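Local structure of short chain alcohol dehydrogenase-related dehydrogenase (Sinorhizobium meliloti, 3TPC) at residues D[70-75]-D[80-85]; D[74-79]-D[128-133]; D[139-144]-D[237-242]. The protein probably acts as an oxidoreductase of the short-chain dehydrogenase/reductase family, with a substrate that is not established. All coordinates share one frame; numbering follows the deposited sequence.

Contact 1: D[70-75]-D[80-85]; sequences AALAFA and GHVHGL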
loop_
_atom_site.group_PDB
_atom_site.type_symbol
_atom_site.label_atom_id
_atom_site.label_comp_id
_atom_site.label_asym_id
_atom_site.label_seq_id
_atom_site.Cartn_x
_atom_site.Cartn_y
_atom_site.Cartn_z
ATOM N N ALA D 70 -17.350 -27.628 -16.911
ATOM C CA ALA D 70 -18.791 -27.876 -17.215
ATOM C C ALA D 70 -19.690 -26.622 -17.177
ATOM O O ALA D 70 -20.666 -26.528 -17.912
ATOM C CB ALA D 70 -19.372 -28.969 -16.289
ATOM N N ALA D 71 -19.353 -25.660 -16.326
ATOM C CA ALA D 71 -20.107 -24.427 -16.234
ATOM C C ALA D 71 -19.823 -23.481 -17.403
ATOM O O ALA D 71 -20.726 -22.792 -17.884
ATOM C CB ALA D 71 -19.796 -23.740 -14.903
ATOM N N LEU D 72 -18.564 -23.423 -17.834
ATOM C CA LEU D 72 -18.176 -22.583 -18.955
ATOM C C LEU D 72 -18.707 -23.165 -20.274
ATOM O O LEU D 72 -19.315 -22.440 -21.055
ATOM C CB LEU D 72 -16.659 -22.322 -18.987
ATOM C CG LEU D 72 -16.026 -21.136 -18.230
ATOM C CD1 LEU D 72 -16.507 -19.763 -18.693
ATOM C CD2 LEU D 72 -16.155 -21.245 -16.714
ATOM N N ALA D 73 -18.485 -24.458 -20.521
ATOM C CA ALA D 73 -19.128 -25.140 -21.672
ATOM C C ALA D 73 -20.639 -24.866 -21.699
ATOM O O ALA D 73 -21.197 -24.498 -22.748
ATOM C CB ALA D 73 -18.859 -26.656 -21.646
ATOM N N PHE D 74 -21.282 -25.031 -20.535
ATOM C CA PHE D 74 -22.713 -24.847 -20.402
ATOM C C PHE D 74 -23.087 -23.480 -20.903
ATOM O O PHE D 74 -23.867 -23.363 -21.832
ATOM C CB PHE D 74 -23.138 -24.988 -18.952
ATOM C CG PHE D 74 -24.533 -24.528 -18.685
ATOM C CD1 PHE D 74 -24.801 -23.180 -18.439
ATOM C CD2 PHE D 74 -25.588 -25.441 -18.662
ATOM C CE1 PHE D 74 -26.087 -22.748 -18.187
ATOM C CE2 PHE D 74 -26.896 -25.011 -18.402
ATOM C CZ PHE D 74 -27.143 -23.660 -18.169
ATOM N N ALA D 75 -22.520 -22.452 -20.285
ATOM C CA ALA D 75 -22.789 -21.068 -20.673
ATOM C C ALA D 75 -22.253 -20.689 -22.054
ATOM O O ALA D 75 -22.761 -19.760 -22.662
ATOM C CB ALA D 75 -22.279 -20.080 -19.604
ATOM N N GLY D 80 -23.940 -18.423 -25.653
ATOM C CA GLY D 80 -23.113 -18.053 -26.798
ATOM C C GLY D 80 -21.842 -17.303 -26.461
ATOM O O GLY D 80 -20.845 -17.412 -27.170
ATOM N N HIS D 81 -21.880 -16.516 -25.396
ATOM C CA HIS D 81 -20.736 -15.709 -24.991
ATOM C C HIS D 81 -20.643 -15.738 -23.482
ATOM O O HIS D 81 -21.488 -16.307 -22.818
ATOM C CB HIS D 81 -20.911 -14.242 -25.393
ATOM C CG HIS D 81 -21.054 -14.020 -26.861
ATOM N ND1 HIS D 81 -22.207 -13.500 -27.425
ATOM C CD2 HIS D 81 -20.193 -14.243 -27.887
ATOM C CE1 HIS D 81 -22.043 -13.406 -28.735
ATOM N NE2 HIS D 81 -20.834 -13.858 -29.043
ATOM N N VAL D 82 -19.589 -15.130 -22.963
ATOM C CA VAL D 82 -19.475 -14.778 -21.571
ATOM C C VAL D 82 -18.840 -13.416 -21.635
ATOM O O VAL D 82 -17.803 -13.249 -22.311
ATOM C CB VAL D 82 -18.535 -15.752 -20.830
ATOM C CG1 VAL D 82 -18.189 -15.235 -19.422
ATOM C CG2 VAL D 82 -19.158 -17.173 -20.771
ATOM N N HIS D 83 -19.437 -12.450 -20.949
ATOM C CA HIS D 83 -18.848 -11.081 -20.875
ATOM C C HIS D 83 -18.317 -10.667 -19.508
ATOM O O HIS D 83 -17.635 -9.626 -19.386
ATOM C CB HIS D 83 -19.861 -10.042 -21.334
ATOM C CG HIS D 83 -20.320 -10.264 -22.732
ATOM N ND1 HIS D 83 -21.548 -10.820 -23.032
ATOM C CD2 HIS D 83 -19.692 -10.059 -23.919
ATOM C CE1 HIS D 83 -21.660 -10.926 -24.349
ATOM N NE2 HIS D 83 -20.543 -10.486 -24.910
ATOM N N GLY D 84 -18.675 -11.448 -18.482
ATOM C CA GLY D 84 -18.572 -11.005 -17.106
ATOM C C GLY D 84 -18.394 -12.172 -16.160
ATOM O O GLY D 84 -19.137 -13.166 -16.241
ATOM N N LEU D 85 -17.382 -12.062 -15.288
ATOM C CA LEU D 85 -17.209 -12.965 -14.186
ATOM C C LEU D 85 -17.157 -12.093 -12.948
ATOM O O LEU D 85 -16.371 -11.125 -12.928
ATOM C CB LEU D 85 -15.955 -13.823 -14.341
ATOM C CG LEU D 85 -15.662 -14.729 -13.128
ATOM C CD1 LEU D 85 -16.707 -15.853 -12.920
ATOM C CD2 LEU D 85 -14.270 -15.312 -13.120
#
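V82 packs against L72 and A75 where helix 65-79 turns back into the sheet of the Rossmann fold. This is the return leg of a beta-alpha-beta crossover. The helix follows strand 56-59 and leads into strand 84-87. V82 CB points toward the helix but makes no close approach itself. At the branch, CG1 lies anti to the backbone N (chi1 169°). That sets CG2 anti to the carbonyl carbon, and CG2 is the methyl that does the touching. It meets L72 CD1 at 4.2 Å and A75 CB at 4.4 Å. V82 CG2 thus bears on two residues one turn apart on the helix. V82 CG1 stays farther off, 4.9 Å from L72 CD1. Of the two leucine methyls, only CD1 comes this close to V82. The surroundings are apolar: I11 of strand 9-12 and V130 of helix 106-132 each touch both L72 and V82. A75 also packs on L35 of strand 33-38. The helix ends at F79. G80, the next residue, has a positive phi (98°). A CB here would press on the carbonyl O of F79, so this backbone shape suits glycine. The turn is closed loosely. A75 O already accepts the backbone N of F79, and G80 N adds a weak, bent hydrogen bond to the same A75 O, at 3.5 Å with an angle of 135° at the hydrogen.

Contact 2: D[74-79]-D[128-133]; sequences FAKQEF and AEVMSQ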
loop_
_atom_site.group_PDB
_atom_site.type_symbol
_atom_site.label_atom_id
_atom_site.label_comp_id
_atom_site.label_asym_id
_atom_site.label_seq_id
_atom_site.Cartn_x
_atom_site.Cartn_y
_atom_site.Cartn_z
ATOM N N PHE D 74 -21.282 -25.031 -20.535
ATOM C CA PHE D 74 -22.713 -24.847 -20.402
ATOM C C PHE D 74 -23.087 -23.480 -20.903
ATOM O O PHE D 74 -23.867 -23.363 -21.832
ATOM C CB PHE D 74 -23.138 -24.988 -18.952
ATOM C CG PHE D 74 -24.533 -24.528 -18.685
ATOM C CD1 PHE D 74 -24.801 -23.180 -18.439
ATOM C CD2 PHE D 74 -25.588 -25.441 -18.662
ATOM C CE1 PHE D 74 -26.087 -22.748 -18.187
ATOM C CE2 PHE D 74 -26.896 -25.011 -18.402
ATOM C CZ PHE D 74 -27.143 -23.660 -18.169
ATOM N N ALA D 75 -22.520 -22.452 -20.285
ATOM C CA ALA D 75 -22.789 -21.068 -20.673
ATOM C C ALA D 75 -22.253 -20.689 -22.054
ATOM O O ALA D 75 -22.761 -19.760 -22.662
ATOM C CB ALA D 75 -22.279 -20.080 -19.604
ATOM N N LYS D 76 -21.242 -21.377 -22.563
ATOM C CA LYS D 76 -20.871 -21.152 -23.958
ATOM C C LYS D 76 -21.959 -21.698 -24.900
ATOM O O LYS D 76 -22.530 -20.923 -25.688
ATOM C CB LYS D 76 -19.497 -21.709 -24.294
ATOM C CG LYS D 76 -18.665 -20.747 -25.098
ATOM C CD LYS D 76 -18.571 -21.145 -26.552
ATOM C CE LYS D 76 -17.541 -22.273 -26.770
ATOM N NZ LYS D 76 -16.137 -21.862 -26.429
ATOM N N GLN D 77 -22.271 -22.995 -24.809
ATOM C CA GLN D 77 -23.394 -23.562 -25.574
ATOM C C GLN D 77 -24.732 -22.798 -25.355
ATOM O O GLN D 77 -25.301 -22.277 -26.326
ATOM C CB GLN D 77 -23.538 -25.075 -25.343
ATOM N N GLU D 78 -25.192 -22.678 -24.106
ATOM C CA GLU D 78 -26.499 -22.039 -23.787
ATOM C C GLU D 78 -26.670 -20.574 -24.201
ATOM O O GLU D 78 -27.712 -20.225 -24.770
ATOM C CB GLU D 78 -26.871 -22.159 -22.298
ATOM N N PHE D 79 -25.696 -19.707 -23.904
ATOM C CA PHE D 79 -25.877 -18.272 -24.172
ATOM C C PHE D 79 -24.993 -17.701 -25.275
ATOM O O PHE D 79 -25.280 -16.624 -25.780
ATOM C CB PHE D 79 -25.753 -17.436 -22.898
ATOM C CG PHE D 79 -26.456 -18.025 -21.717
ATOM C CD1 PHE D 79 -27.840 -17.938 -21.596
ATOM C CD2 PHE D 79 -25.732 -18.683 -20.720
ATOM C CE1 PHE D 79 -28.499 -18.484 -20.485
ATOM C CE2 PHE D 79 -26.379 -19.233 -19.603
ATOM C CZ PHE D 79 -27.764 -19.140 -19.488
ATOM N N ALA D 128 -11.765 -16.487 -18.705
ATOM C CA ALA D 128 -11.039 -15.570 -19.486
ATOM C C ALA D 128 -10.794 -16.184 -20.854
ATOM O O ALA D 128 -10.830 -15.457 -21.858
ATOM C CB ALA D 128 -9.743 -15.232 -18.815
ATOM N N GLU D 129 -10.520 -17.490 -20.883
ATOM C CA GLU D 129 -10.367 -18.236 -22.123
ATOM C C GLU D 129 -11.564 -17.976 -23.060
ATOM O O GLU D 129 -11.370 -17.537 -24.179
ATOM C CB GLU D 129 -10.233 -19.734 -21.848
ATOM C CG GLU D 129 -10.410 -20.600 -23.120
ATOM C CD GLU D 129 -9.855 -22.010 -22.962
ATOM O OE1 GLU D 129 -10.241 -22.703 -21.992
ATOM O OE2 GLU D 129 -8.990 -22.416 -23.774
ATOM N N VAL D 130 -12.792 -18.216 -22.567
ATOM C CA VAL D 130 -14.002 -17.897 -23.303
ATOM C C VAL D 130 -14.135 -16.413 -23.700
ATOM O O VAL D 130 -14.416 -16.118 -24.881
ATOM C CB VAL D 130 -15.209 -18.326 -22.540
ATOM C CG1 VAL D 130 -16.447 -17.733 -23.152
ATOM C CG2 VAL D 130 -15.306 -19.815 -22.546
HETATM N N MSE D 131 -13.941 -15.475 -22.751
HETATM C CA MSE D 131 -14.150 -14.063 -23.036
HETATM C C MSE D 131 -13.290 -13.690 -24.219
HETATM O O MSE D 131 -13.719 -12.953 -25.096
HETATM C CB MSE D 131 -13.802 -13.185 -21.816
HETATM C CG MSE D 131 -14.680 -13.466 -20.563
HETATM SE SE MSE D 131 -13.860 -12.617 -19.039
HETATM C CE MSE D 131 -15.441 -12.375 -18.080
ATOM N N SER D 132 -12.071 -14.215 -24.185
ATOM C CA SER D 132 -11.022 -14.224 -25.194
ATOM C C SER D 132 -11.527 -14.374 -26.652
ATOM O O SER D 132 -11.039 -13.707 -27.585
ATOM C CB SER D 132 -10.173 -15.465 -24.831
ATOM O OG SER D 132 -8.878 -15.523 -25.362
ATOM N N GLN D 133 -12.499 -15.282 -26.809
ATOM C CA GLN D 133 -12.941 -15.787 -28.098
ATOM C C GLN D 133 -14.103 -14.955 -28.639
ATOM O O GLN D 133 -14.603 -15.235 -29.720
ATOM C CB GLN D 133 -13.382 -17.245 -27.961
ATOM C CG GLN D 133 -12.257 -18.270 -27.846
ATOM C CD GLN D 133 -12.733 -19.590 -27.174
ATOM O OE1 GLN D 133 -11.926 -20.406 -26.735
ATOM N NE2 GLN D 133 -14.052 -19.783 -27.092
#
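The flat amide of Q133 lies beside the amino end of K76, and the two side chains cross at about a right angle. K76 NZ is 3.0 Å from the amide atom modelled as Q133 NE2. The amide is probably turned over in the model, and turned back it may form a hydrogen bond with the lysine. Two other flat groups lie on the helix of K76, turned elsewhere. The ring of F79 has E78 CB over its centre, 3.9 Å above the plane. A75 CB lies at the edge of the F79 ring, in its plane. The ring of F74 also carries E78 CB on one face, offset toward the rim. E78 CB therefore packs on both phenyl rings of its own helix.

The apolar part of the contact is small. K76 CG lies 4.2 Å from V130 CG1, one methyl of the valine. The lysine chain does not run straight. It bends at chi2, chi3 and chi4, and this brings its amino end round to Q133. Q133 has CG beside the backbone N (chi1 -76°); the chain beyond is extended, and this carries the amide to the lysine end. The backbone N of Q133 bonds to V130 O at 2.8 Å, which links the two residues that K76 meets.

The contact joins the C-terminal ends of helices 65-79 and 106-132 at the protein surface. Beneath it, M131 packs on V82, in the turn before strand 84-87. F74 rests on L35 of strand 33-38, and F79 on T33 of the same strand. Elsewhere on helix 106-132, A128 and S132 pack on L98 of the second subunit, and E129 on P103 of the same subunit.

Contact 3: D[139-144]-D[237-242]; sequences DGERGV and ENTMLN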
loop_
_atom_site.group_PDB
_atom_site.type_symbol
_atom_site.label_atom_id
_atom_site.label_comp_id
_atom_site.label_asym_id
_atom_site.label_seq_id
_atom_site.Cartn_x
_atom_site.Cartn_y
_atom_site.Cartn_z
ATOM N N ASP D 139 -15.879 -0.141 -26.693
ATOM C CA ASP D 139 -14.646 0.318 -26.044
ATOM C C ASP D 139 -13.476 -0.629 -26.224
ATOM O O ASP D 139 -12.366 -0.327 -25.796
ATOM C CB ASP D 139 -14.923 0.571 -24.583
ATOM C CG ASP D 139 -16.061 1.547 -24.389
ATOM O OD1 ASP D 139 -15.886 2.740 -24.761
ATOM O OD2 ASP D 139 -17.144 1.113 -23.895
ATOM N N GLY D 140 -13.721 -1.771 -26.866
ATOM C CA GLY D 140 -12.673 -2.721 -27.171
ATOM C C GLY D 140 -12.570 -3.777 -26.095
ATOM O O GLY D 140 -11.558 -4.470 -25.992
ATOM N N GLU D 141 -13.637 -3.902 -25.316
ATOM C CA GLU D 141 -13.685 -4.744 -24.146
ATOM C C GLU D 141 -14.341 -6.098 -24.446
ATOM O O GLU D 141 -15.513 -6.151 -24.899
ATOM C CB GLU D 141 -14.464 -3.994 -23.055
ATOM C CG GLU D 141 -14.503 -4.699 -21.702
ATOM C CD GLU D 141 -15.104 -3.815 -20.600
ATOM O OE1 GLU D 141 -16.177 -4.185 -20.052
ATOM O OE2 GLU D 141 -14.549 -2.731 -20.318
ATOM N N ARG D 142 -13.610 -7.190 -24.206
ATOM C CA ARG D 142 -14.203 -8.553 -24.315
ATOM C C ARG D 142 -14.679 -9.045 -22.959
ATOM O O ARG D 142 -15.548 -9.901 -22.903
ATOM C CB ARG D 142 -13.263 -9.589 -25.009
ATOM C CG ARG D 142 -13.042 -9.294 -26.535
ATOM C CD ARG D 142 -11.973 -10.146 -27.239
ATOM N NE ARG D 142 -11.102 -9.283 -28.050
ATOM C CZ ARG D 142 -10.728 -9.560 -29.291
ATOM N NH1 ARG D 142 -11.128 -10.676 -29.858
ATOM N NH2 ARG D 142 -9.976 -8.728 -29.975
ATOM N N GLY D 143 -14.155 -8.498 -21.857
ATOM C CA GLY D 143 -14.639 -8.924 -20.521
ATOM C C GLY D 143 -14.329 -8.028 -19.356
ATOM O O GLY D 143 -13.490 -7.132 -19.452
ATOM N N VAL D 144 -15.039 -8.256 -18.258
ATOM C CA VAL D 144 -14.781 -7.646 -16.956
ATOM C C VAL D 144 -14.800 -8.783 -15.939
ATOM O O VAL D 144 -15.787 -9.557 -15.857
ATOM C CB VAL D 144 -15.936 -6.786 -16.474
ATOM C CG1 VAL D 144 -15.486 -5.791 -15.372
ATOM C CG2 VAL D 144 -16.551 -6.114 -17.598
ATOM N N GLU D 237 -19.326 -0.581 -15.890
ATOM C CA GLU D 237 -19.550 0.604 -16.743
ATOM C C GLU D 237 -18.317 1.475 -16.955
ATOM O O GLU D 237 -18.202 2.133 -17.980
ATOM C CB GLU D 237 -20.671 1.479 -16.168
ATOM C CG GLU D 237 -22.042 0.745 -16.091
ATOM C CD GLU D 237 -23.055 1.511 -15.237
ATOM O OE1 GLU D 237 -22.678 2.509 -14.552
ATOM O OE2 GLU D 237 -24.235 1.106 -15.251
ATOM N N ASN D 238 -17.412 1.512 -15.984
ATOM C CA ASN D 238 -16.365 2.475 -16.074
ATOM C C ASN D 238 -15.106 1.833 -16.640
ATOM O O ASN D 238 -14.442 1.102 -15.936
ATOM C CB ASN D 238 -16.115 3.179 -14.730
ATOM C CG ASN D 238 -15.261 4.419 -14.918
ATOM O OD1 ASN D 238 -14.593 4.575 -15.976
ATOM N ND2 ASN D 238 -15.271 5.312 -13.931
ATOM N N THR D 239 -14.816 2.085 -17.923
ATOM C CA THR D 239 -13.730 1.391 -18.659
ATOM C C THR D 239 -12.349 1.697 -18.092
ATOM O O THR D 239 -11.393 0.915 -18.203
ATOM C CB THR D 239 -13.739 1.790 -20.179
ATOM O OG1 THR D 239 -15.027 1.519 -20.771
ATOM C CG2 THR D 239 -12.681 1.044 -20.969
HETATM N N MSE D 240 -12.224 2.858 -17.482
HETATM C CA MSE D 240 -10.958 3.239 -16.912
HETATM C C MSE D 240 -10.606 2.426 -15.636
HETATM O O MSE D 240 -9.406 2.341 -15.259
HETATM C CB MSE D 240 -10.895 4.774 -16.726
HETATM C CG MSE D 240 -10.458 5.516 -18.055
HETATM SE SE MSE D 240 -8.692 5.018 -18.807
HETATM C CE MSE D 240 -7.578 5.923 -17.539
ATOM N N LEU D 241 -11.577 1.818 -14.959
ATOM C CA LEU D 241 -11.211 1.001 -13.779
ATOM C C LEU D 241 -10.579 -0.322 -14.186
ATOM O O LEU D 241 -11.228 -1.139 -14.816
ATOM C CB LEU D 241 -12.381 0.790 -12.807
ATOM C CG LEU D 241 -12.774 2.018 -11.953
ATOM C CD1 LEU D 241 -14.205 1.909 -11.433
ATOM C CD2 LEU D 241 -11.794 2.321 -10.831
ATOM N N ASN D 242 -9.299 -0.525 -13.845
ATOM C CA ASN D 242 -8.593 -1.765 -14.193
ATOM C C ASN D 242 -7.357 -1.975 -13.297
ATOM O O ASN D 242 -6.719 -1.047 -12.914
ATOM C CB ASN D 242 -8.227 -1.753 -15.697
ATOM C CG ASN D 242 -7.842 -3.114 -16.233
ATOM O OD1 ASN D 242 -7.243 -3.205 -17.302
ATOM N ND2 ASN D 242 -8.221 -4.181 -15.543
#
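T239 is the second residue of a type I beta turn, N238 to L241, and it faces D139 and E141. The turn lies in the loop between helix 225-237 and strand 245-248, the last strand of the Rossmann-type sheet. Residues 139-142 lead into strand 143-148. The contact thus joins two connections at one end of the sheet. T239 uses its two branches on different acids. OG1 lies anti to the carbonyl carbon (chi1 -56°) and is turned to D139. The T239 OG1 to D139 OD2 distance is 3.8 Å, so this is packing rather than a hydrogen bond. The other branch, T239 CG2, meets E141 OE2 at 4.3 Å. The carboxylate of E141 has a stronger partner, since OE2 forms a salt bridge with R187 NE. R187 also donates from NH1 to L241 O, so this one arginine links both sides of the contact. The amide of N238 serves two subunits: its ND2 donates to E227 O of the third subunit, while its OD1 stays within the turn. There M240 N donates to N238 OD1 at 3.3 Å, forming an Asx turn, with the donor 38° out of the carbonyl plane. The beta turn itself closes with L241 N bonded to N238 O at 3.1 Å.

In the fold
Contacts 1 and 2 are close neighbours, with centres about 4 Å apart. They share F74 and A75 of helix 65-79. M131 of contact 2 also packs on contact 1, its CE 3.4 Å from G84 N. Contact 3 lies about 18 Å from each, centre to centre. It is tied to contact 1 through adjacent parallel strands, where L85 N and V144 O are 3.0 Å apart. R142 and V144 of contact 3 also touch M131. All three contacts lie at the end of the sheet where strands 84-87, 143-148 and 245-248 begin. In this family the cofactor and active site lie at the other end of the strands, so these contacts are probably remote from catalysis.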